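PDB 3BLX: isocitrate dehydrogenase [NAD] subunit 1, mitochondrial from Saccharomyces cerevisiae, which forms, together with subunit 2, the allosteric octamer that oxidatively decarboxylates isocitrate to 2-oxoglutarate in the citric acid cycle, reducing NAD+, and also binds mitochondrial mRNA leaders. Local coordinates for residues D102-V116 / I251-R264. Residues are numbered along the deposited sequence; the frame is centred on the assembly and turned at random.
Sequences DIYANVALFKSLKGV and IGGPGLVAGANFGR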
ATOM      1  N   ASP E 102      13.197  -7.172   8.119  1.00 27.22           N
ATOM      2  CA  ASP E 102      12.521  -8.466   8.071  1.00 27.70           C
ATOM      3  C   ASP E 102      13.433  -9.603   7.578  1.00 27.54           C
ATOM      4  O   ASP E 102      13.050 -10.431   6.762  1.00 27.00           O
ATOM      5  CB  ASP E 102      11.231  -8.376   7.249  1.00 25.18           C
ATOM      6  CG  ASP E 102      10.242  -9.514   7.564  1.00 54.09           C
ATOM      7  OD1 ASP E 102      10.283 -10.088   8.688  1.00 43.09           O
ATOM      8  OD2 ASP E 102       9.408  -9.837   6.682  1.00 57.87           O
ATOM      9  N   ILE E 103      14.653  -9.630   8.091  1.00 28.10           N
ATOM     10  CA  ILE E 103      15.596 -10.693   7.772  1.00 24.89           C
ATOM     11  C   ILE E 103      15.287 -11.865   8.677  1.00 26.37           C
ATOM     12  O   ILE E 103      15.533 -11.806   9.880  1.00 32.83           O
ATOM     13  CB  ILE E 103      17.018 -10.207   8.001  1.00 21.05           C
ATOM     14  CG1 ILE E 103      17.352  -9.124   6.967  1.00 27.95           C
ATOM     15  CG2 ILE E 103      17.983 -11.328   7.865  1.00 17.40           C
ATOM     16  CD1 ILE E 103      18.698  -8.482   7.165  1.00 29.51           C
ATOM     17  N   TYR E 104      14.746 -12.937   8.109  1.00 21.32           N
ATOM     18  CA  TYR E 104      14.047 -13.949   8.907  1.00 17.18           C
ATOM     19  C   TYR E 104      14.704 -15.314   8.937  1.00 21.33           C
ATOM     20  O   TYR E 104      14.246 -16.242   9.622  1.00 21.89           O
ATOM     21  CB  TYR E 104      12.608 -14.131   8.391  1.00 22.96           C
ATOM     22  CG  TYR E 104      12.501 -14.643   6.964  1.00 15.61           C
ATOM     23  CD1 TYR E 104      12.316 -13.763   5.899  1.00 18.33           C
ATOM     24  CD2 TYR E 104      12.589 -15.998   6.679  1.00 16.55           C
ATOM     25  CE1 TYR E 104      12.236 -14.212   4.583  1.00 22.11           C
ATOM     26  CE2 TYR E 104      12.512 -16.464   5.350  1.00 18.49           C
ATOM     27  CZ  TYR E 104      12.322 -15.568   4.311  1.00 25.21           C
ATOM     28  OH  TYR E 104      12.217 -16.019   3.002  1.00 26.23           O
ATOM     29  N   ALA E 105      15.769 -15.465   8.181  1.00 16.22           N
ATOM     30  CA  ALA E 105      16.374 -16.783   8.083  1.00 16.11           C
ATOM     31  C   ALA E 105      17.861 -16.703   8.341  1.00 19.92           C
ATOM     32  O   ALA E 105      18.589 -16.073   7.590  1.00 22.54           O
ATOM     33  CB  ALA E 105      16.099 -17.384   6.706  1.00 16.62           C
ATOM     34  N   ASN E 106      18.294 -17.315   9.429  1.00 18.57           N
ATOM     35  CA  ASN E 106      19.705 -17.371   9.735  1.00 26.26           C
ATOM     36  C   ASN E 106      20.251 -18.742   9.297  1.00 19.43           C
ATOM     37  O   ASN E 106      19.670 -19.743   9.601  1.00 30.03           O
ATOM     38  CB  ASN E 106      19.967 -17.053  11.215  1.00 19.28           C
ATOM     39  CG  ASN E 106      21.394 -17.429  11.651  1.00 62.83           C
ATOM     40  OD1 ASN E 106      21.603 -18.129  12.652  1.00 78.18           O
ATOM     41  ND2 ASN E 106      22.382 -16.983  10.877  1.00 59.55           N
ATOM     42  N   VAL E 107      21.328 -18.765   8.521  1.00 23.00           N
ATOM     43  CA  VAL E 107      21.912 -20.001   8.039  1.00 22.61           C
ATOM     44  C   VAL E 107      23.350 -20.102   8.549  1.00 29.07           C
ATOM     45  O   VAL E 107      24.114 -19.154   8.435  1.00 20.89           O
ATOM     46  CB  VAL E 107      22.012 -20.019   6.519  1.00 19.84           C
ATOM     47  CG1 VAL E 107      22.393 -21.399   6.055  1.00 23.03           C
ATOM     48  CG2 VAL E 107      20.714 -19.599   5.895  1.00 31.48           C
ATOM     49  N   ALA E 108      23.710 -21.253   9.108  1.00 22.60           N
ATOM     50  CA  ALA E 108      25.082 -21.532   9.495  1.00 16.81           C
ATOM     51  C   ALA E 108      25.585 -22.824   8.831  1.00 28.25           C
ATOM     52  O   ALA E 108      24.914 -23.863   8.820  1.00 21.17           O
ATOM     53  CB  ALA E 108      25.214 -21.607  10.982  1.00 11.28           C
ATOM     54  N   LEU E 109      26.764 -22.760   8.235  1.00 25.51           N
ATOM     55  CA  LEU E 109      27.288 -23.946   7.561  1.00 23.99           C
ATOM     56  C   LEU E 109      28.387 -24.592   8.392  1.00 32.21           C
ATOM     57  O   LEU E 109      29.389 -23.952   8.727  1.00 48.62           O
ATOM     58  CB  LEU E 109      27.814 -23.597   6.178  1.00 16.49           C
ATOM     59  CG  LEU E 109      26.847 -22.826   5.291  1.00 30.98           C
ATOM     60  CD1 LEU E 109      27.461 -22.564   3.910  1.00 30.48           C
ATOM     61  CD2 LEU E 109      25.588 -23.648   5.178  1.00 35.44           C
ATOM     62  N   PHE E 110      28.192 -25.856   8.742  1.00 25.56           N
ATOM     63  CA  PHE E 110      29.199 -26.586   9.499  1.00 36.42           C
ATOM     64  C   PHE E 110      29.866 -27.697   8.670  1.00 40.31           C
ATOM     65  O   PHE E 110      29.467 -28.861   8.740  1.00 32.50           O
ATOM     66  CB  PHE E 110      28.574 -27.151  10.769  1.00 20.38           C
ATOM     67  CG  PHE E 110      27.949 -26.120  11.617  1.00 28.29           C
ATOM     68  CD1 PHE E 110      26.575 -25.923  11.576  1.00 28.61           C
ATOM     69  CD2 PHE E 110      28.728 -25.324  12.447  1.00 21.75           C
ATOM     70  CE1 PHE E 110      25.970 -24.965  12.370  1.00 30.91           C
ATOM     71  CE2 PHE E 110      28.141 -24.356  13.231  1.00 26.39           C
ATOM     72  CZ  PHE E 110      26.747 -24.172  13.197  1.00 23.32           C
ATOM     73  N   LYS E 111      30.857 -27.325   7.864  1.00 29.58           N
ATOM     74  CA  LYS E 111      31.636 -28.313   7.133  1.00 42.07           C
ATOM     75  C   LYS E 111      33.011 -28.479   7.760  1.00 41.46           C
ATOM     76  O   LYS E 111      33.725 -27.487   7.980  1.00 50.10           O
ATOM     77  CB  LYS E 111      31.790 -27.936   5.660  1.00 32.50           C
ATOM     78  CG  LYS E 111      31.957 -29.154   4.764  1.00 40.54           C
ATOM     79  CD  LYS E 111      31.931 -28.791   3.303  1.00 58.28           C
ATOM     80  CE  LYS E 111      32.224 -30.006   2.440  1.00 56.52           C
ATOM     81  NZ  LYS E 111      32.353 -29.628   0.995  1.00 73.66           N
ATOM     82  N   SER E 112      33.376 -29.732   8.039  1.00 40.16           N
ATOM     83  CA  SER E 112      34.732 -30.079   8.502  1.00 50.41           C
ATOM     84  C   SER E 112      35.838 -29.660   7.504  1.00 47.96           C
ATOM     85  O   SER E 112      35.669 -29.752   6.282  1.00 41.92           O
ATOM     86  CB  SER E 112      34.827 -31.580   8.798  1.00 28.88           C
ATOM     87  OG  SER E 112      34.408 -31.898  10.122  1.00 52.13           O
ATOM     88  N   LEU E 113      36.968 -29.195   8.024  1.00 47.51           N
ATOM     89  CA  LEU E 113      38.055 -28.733   7.163  1.00 48.00           C
ATOM     90  C   LEU E 113      39.222 -29.714   7.111  1.00 55.09           C
ATOM     91  O   LEU E 113      39.564 -30.335   8.126  1.00 44.16           O
ATOM     92  CB  LEU E 113      38.543 -27.371   7.626  1.00 50.74           C
ATOM     93  CG  LEU E 113      37.583 -26.229   7.329  1.00 56.24           C
ATOM     94  CD1 LEU E 113      37.359 -25.413   8.594  1.00 54.45           C
ATOM     95  CD2 LEU E 113      38.115 -25.371   6.183  1.00 46.24           C
ATOM     96  N   LYS E 114      39.843 -29.819   5.933  1.00 59.00           N
ATOM     97  CA  LYS E 114      40.819 -30.867   5.653  1.00 55.76           C
ATOM     98  C   LYS E 114      41.957 -30.961   6.676  1.00 68.26           C
ATOM     99  O   LYS E 114      42.311 -32.063   7.107  1.00 76.83           O
ATOM    100  CB  LYS E 114      41.393 -30.745   4.238  1.00 70.96           C
ATOM    101  CG  LYS E 114      41.902 -32.086   3.691  1.00 69.03           C
ATOM    102  CD  LYS E 114      43.342 -31.990   3.158  1.00 90.68           C
ATOM    103  CE  LYS E 114      43.422 -31.534   1.702  1.00 99.17           C
ATOM    104  NZ  LYS E 114      43.229 -32.666   0.741  1.00 67.91           N
ATOM    105  N   GLY E 115      42.535 -29.834   7.083  1.00 40.19           N
ATOM    106  CA  GLY E 115      43.640 -29.927   8.025  1.00 46.72           C
ATOM    107  C   GLY E 115      43.382 -29.555   9.484  1.00 57.60           C
ATOM    108  O   GLY E 115      44.267 -28.995  10.147  1.00 41.77           O
ATOM    109  N   VAL E 116      42.184 -29.848   9.993  1.00 45.79           N
ATOM    110  CA  VAL E 116      41.857 -29.501  11.374  1.00 45.78           C
ATOM    111  C   VAL E 116      41.553 -30.744  12.215  1.00 54.88           C
ATOM    112  O   VAL E 116      40.638 -31.510  11.900  1.00 51.95           O
ATOM    113  CB  VAL E 116      40.688 -28.501  11.464  1.00 36.95           C
ATOM    114  CG1 VAL E 116      40.333 -28.224  12.905  1.00 31.58           C
ATOM    115  CG2 VAL E 116      41.078 -27.226  10.834  1.00 42.73           C
ATOM    116  N   ILE E 251      33.439 -29.106  14.402  1.00 35.11           N
ATOM    117  CA  ILE E 251      34.339 -28.872  13.268  1.00 35.81           C
ATOM    118  C   ILE E 251      35.591 -28.089  13.649  1.00 34.30           C
ATOM    119  O   ILE E 251      36.392 -27.735  12.786  1.00 31.97           O
ATOM    120  CB  ILE E 251      33.645 -28.113  12.099  1.00 38.09           C
ATOM    121  CG1 ILE E 251      33.136 -26.747  12.574  1.00 30.83           C
ATOM    122  CG2 ILE E 251      32.538 -28.938  11.475  1.00 28.33           C
ATOM    123  CD1 ILE E 251      33.131 -25.674  11.490  1.00 32.00           C
ATOM    124  N   GLY E 252      35.745 -27.782  14.930  1.00 27.30           N
ATOM    125  CA  GLY E 252      36.955 -27.143  15.401  1.00 19.57           C
ATOM    126  C   GLY E 252      36.828 -25.708  15.889  1.00 45.89           C
ATOM    127  O   GLY E 252      37.831 -24.999  16.048  1.00 40.37           O
ATOM    128  N   GLY E 253      35.597 -25.259  16.114  1.00 41.79           N
ATOM    129  CA  GLY E 253      35.368 -23.959  16.715  1.00 31.48           C
ATOM    130  C   GLY E 253      34.719 -22.920  15.818  1.00 34.99           C
ATOM    131  O   GLY E 253      34.702 -23.063  14.603  1.00 31.51           O
ATOM    132  N   PRO E 254      34.224 -21.843  16.433  1.00 31.41           N
ATOM    133  CA  PRO E 254      33.486 -20.734  15.831  1.00 35.81           C
ATOM    134  C   PRO E 254      34.247 -20.090  14.692  1.00 35.75           C
ATOM    135  O   PRO E 254      33.627 -19.521  13.805  1.00 40.96           O
ATOM    136  CB  PRO E 254      33.396 -19.713  16.972  1.00 42.31           C
ATOM    137  CG  PRO E 254      33.716 -20.446  18.195  1.00 46.19           C
ATOM    138  CD  PRO E 254      34.630 -21.542  17.814  1.00 37.27           C
ATOM    139  N   GLY E 255      35.571 -20.156  14.741  1.00 40.09           N
ATOM    140  CA  GLY E 255      36.413 -19.507  13.756  1.00 32.10           C
ATOM    141  C   GLY E 255      36.331 -20.116  12.375  1.00 26.96           C
ATOM    142  O   GLY E 255      36.885 -19.558  11.447  1.00 22.33           O
ATOM    143  N   LEU E 256      35.617 -21.231  12.234  1.00 31.27           N
ATOM    144  CA  LEU E 256      35.538 -21.971  10.964  1.00 31.48           C
ATOM    145  C   LEU E 256      34.141 -22.058  10.339  1.00 34.88           C
ATOM    146  O   LEU E 256      33.935 -22.780   9.351  1.00 37.57           O
ATOM    147  CB  LEU E 256      36.027 -23.389  11.186  1.00 39.96           C
ATOM    148  CG  LEU E 256      37.403 -23.458  11.837  1.00 36.88           C
ATOM    149  CD1 LEU E 256      37.689 -24.873  12.335  1.00 37.88           C
ATOM    150  CD2 LEU E 256      38.407 -23.012  10.832  1.00 27.79           C
ATOM    151  N   VAL E 257      33.197 -21.320  10.919  1.00 29.67           N
ATOM    152  CA  VAL E 257      31.785 -21.444  10.592  1.00 21.78           C
ATOM    153  C   VAL E 257      31.243 -20.311   9.752  1.00 23.66           C
ATOM    154  O   VAL E 257      31.056 -19.211  10.263  1.00 26.08           O
ATOM    155  CB  VAL E 257      30.962 -21.407  11.867  1.00 24.48           C
ATOM    156  CG1 VAL E 257      29.489 -21.553  11.510  1.00 30.34           C
ATOM    157  CG2 VAL E 257      31.418 -22.494  12.815  1.00 20.71           C
ATOM    158  N   ALA E 258      30.959 -20.576   8.482  1.00 30.26           N
ATOM    159  CA  ALA E 258      30.364 -19.548   7.610  1.00 23.60           C
ATOM    160  C   ALA E 258      28.892 -19.306   7.970  1.00 28.84           C
ATOM    161  O   ALA E 258      28.229 -20.171   8.525  1.00 26.71           O
ATOM    162  CB  ALA E 258      30.505 -19.930   6.140  1.00 14.39           C
ATOM    163  N   GLY E 259      28.382 -18.130   7.652  1.00 23.66           N
ATOM    164  CA  GLY E 259      27.012 -17.829   7.970  1.00 18.37           C
ATOM    165  C   GLY E 259      26.400 -16.820   7.023  1.00 24.51           C
ATOM    166  O   GLY E 259      27.119 -16.034   6.377  1.00 18.28           O
ATOM    167  N   ALA E 260      25.066 -16.839   6.955  1.00 19.77           N
ATOM    168  CA  ALA E 260      24.324 -15.882   6.158  1.00 22.96           C
ATOM    169  C   ALA E 260      22.973 -15.622   6.771  1.00 20.69           C
ATOM    170  O   ALA E 260      22.381 -16.498   7.383  1.00 23.24           O
ATOM    171  CB  ALA E 260      24.179 -16.385   4.704  1.00 13.83           C
ATOM    172  N   ASN E 261      22.480 -14.414   6.584  1.00 19.67           N
ATOM    173  CA  ASN E 261      21.146 -14.063   7.014  1.00 21.98           C
ATOM    174  C   ASN E 261      20.315 -13.499   5.870  1.00 20.47           C
ATOM    175  O   ASN E 261      20.717 -12.534   5.223  1.00 22.25           O
ATOM    176  CB  ASN E 261      21.251 -13.071   8.145  1.00 19.55           C
ATOM    177  CG  ASN E 261      21.920 -13.666   9.343  1.00 34.02           C
ATOM    178  OD1 ASN E 261      21.314 -14.436  10.087  1.00 46.40           O
ATOM    179  ND2 ASN E 261      23.179 -13.322   9.541  1.00 39.48           N
ATOM    180  N   PHE E 262      19.155 -14.095   5.625  1.00 20.86           N
ATOM    181  CA  PHE E 262      18.323 -13.667   4.511  1.00 21.01           C
ATOM    182  C   PHE E 262      16.963 -13.147   4.885  1.00 25.37           C
ATOM    183  O   PHE E 262      16.318 -13.662   5.798  1.00 29.78           O
ATOM    184  CB  PHE E 262      18.127 -14.810   3.576  1.00 14.78           C
ATOM    185  CG  PHE E 262      19.398 -15.321   2.977  1.00 23.38           C
ATOM    186  CD1 PHE E 262      20.097 -16.332   3.594  1.00 21.10           C
ATOM    187  CD2 PHE E 262      19.875 -14.818   1.774  1.00 15.96           C
ATOM    188  CE1 PHE E 262      21.251 -16.845   3.020  1.00 23.35           C
ATOM    189  CE2 PHE E 262      21.013 -15.310   1.202  1.00 19.54           C
ATOM    190  CZ  PHE E 262      21.705 -16.339   1.819  1.00 15.67           C
ATOM    191  N   GLY E 263      16.548 -12.112   4.162  1.00 25.93           N
ATOM    192  CA  GLY E 263      15.170 -11.658   4.124  1.00 19.40           C
ATOM    193  C   GLY E 263      14.693 -11.738   2.684  1.00 24.74           C
ATOM    194  O   GLY E 263      15.402 -12.221   1.816  1.00 31.74           O
ATOM    195  N   ARG E 264      13.493 -11.266   2.403  1.00 35.69           N
ATOM    196  CA  ARG E 264      13.047 -11.283   1.027  1.00 27.74           C
ATOM    197  C   ARG E 264      13.895 -10.365   0.145  1.00 30.35           C
ATOM    198  O   ARG E 264      14.302 -10.752  -0.937  1.00 28.31           O
ATOM    199  CB  ARG E 264      11.567 -10.915   0.946  1.00 26.73           C
ATOM    200  CG  ARG E 264      11.043 -10.994  -0.478  1.00 39.34           C
ATOM    201  CD  ARG E 264       9.638 -10.440  -0.611  1.00 33.71           C
ATOM    202  NE  ARG E 264       9.317 -10.177  -2.023  1.00 88.27           N
ATOM    203  CZ  ARG E 264       9.010 -11.112  -2.941  1.00 84.06           C
ATOM    204  NH1 ARG E 264       8.967 -12.420  -2.617  1.00 50.10           N
ATOM    205  NH2 ARG E 264       8.737 -10.742  -4.199  1.00 50.72           N
TER
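Phe262 O is gripped by two amides, Tyr104 N at 2.9 Å, tilted from the carbonyl plane, and Ala105 N, lying in it. This shared acceptor marks a classic beta bulge at one end of the antiparallel ladder joining strands 105-111 and 258-262, part of the large mixed sheet at the heart of this isocitrate/isopropylmalate dehydrogenase fold. With CG between the backbone N and the carbonyl carbon (chi1 63°), the Tyr104 ring sets one face over Phe262 O, which lies offset toward the rim, and also forms a cation-pi contact with Arg161. A glycine in place of Tyr104 would probably take the ring from over Phe262 O and deprive Arg161 of its cation-pi partner. Beyond the bulge, Val107 N bonds to Ala260 O at 2.7 Å. The side chains of Asn106 and Asn261 lie side by side, pointing the same way, with amide planes 21° apart, joined by a weak bond from Asn106 ND2 to Asn261 OD1; Arg129, which probably binds substrate, lies close to Asn106. On the other face, Val107 CG2 meets the edge of the Phe262 ring, and Val107 also packs on Phe165 and Phe169 of helix 156-172. Past the ladder, Val257 CG1 lies 3.6 Å from Phe110 CE2, while Leu113 CD1 packs 3.4 Å from Leu256 CD2.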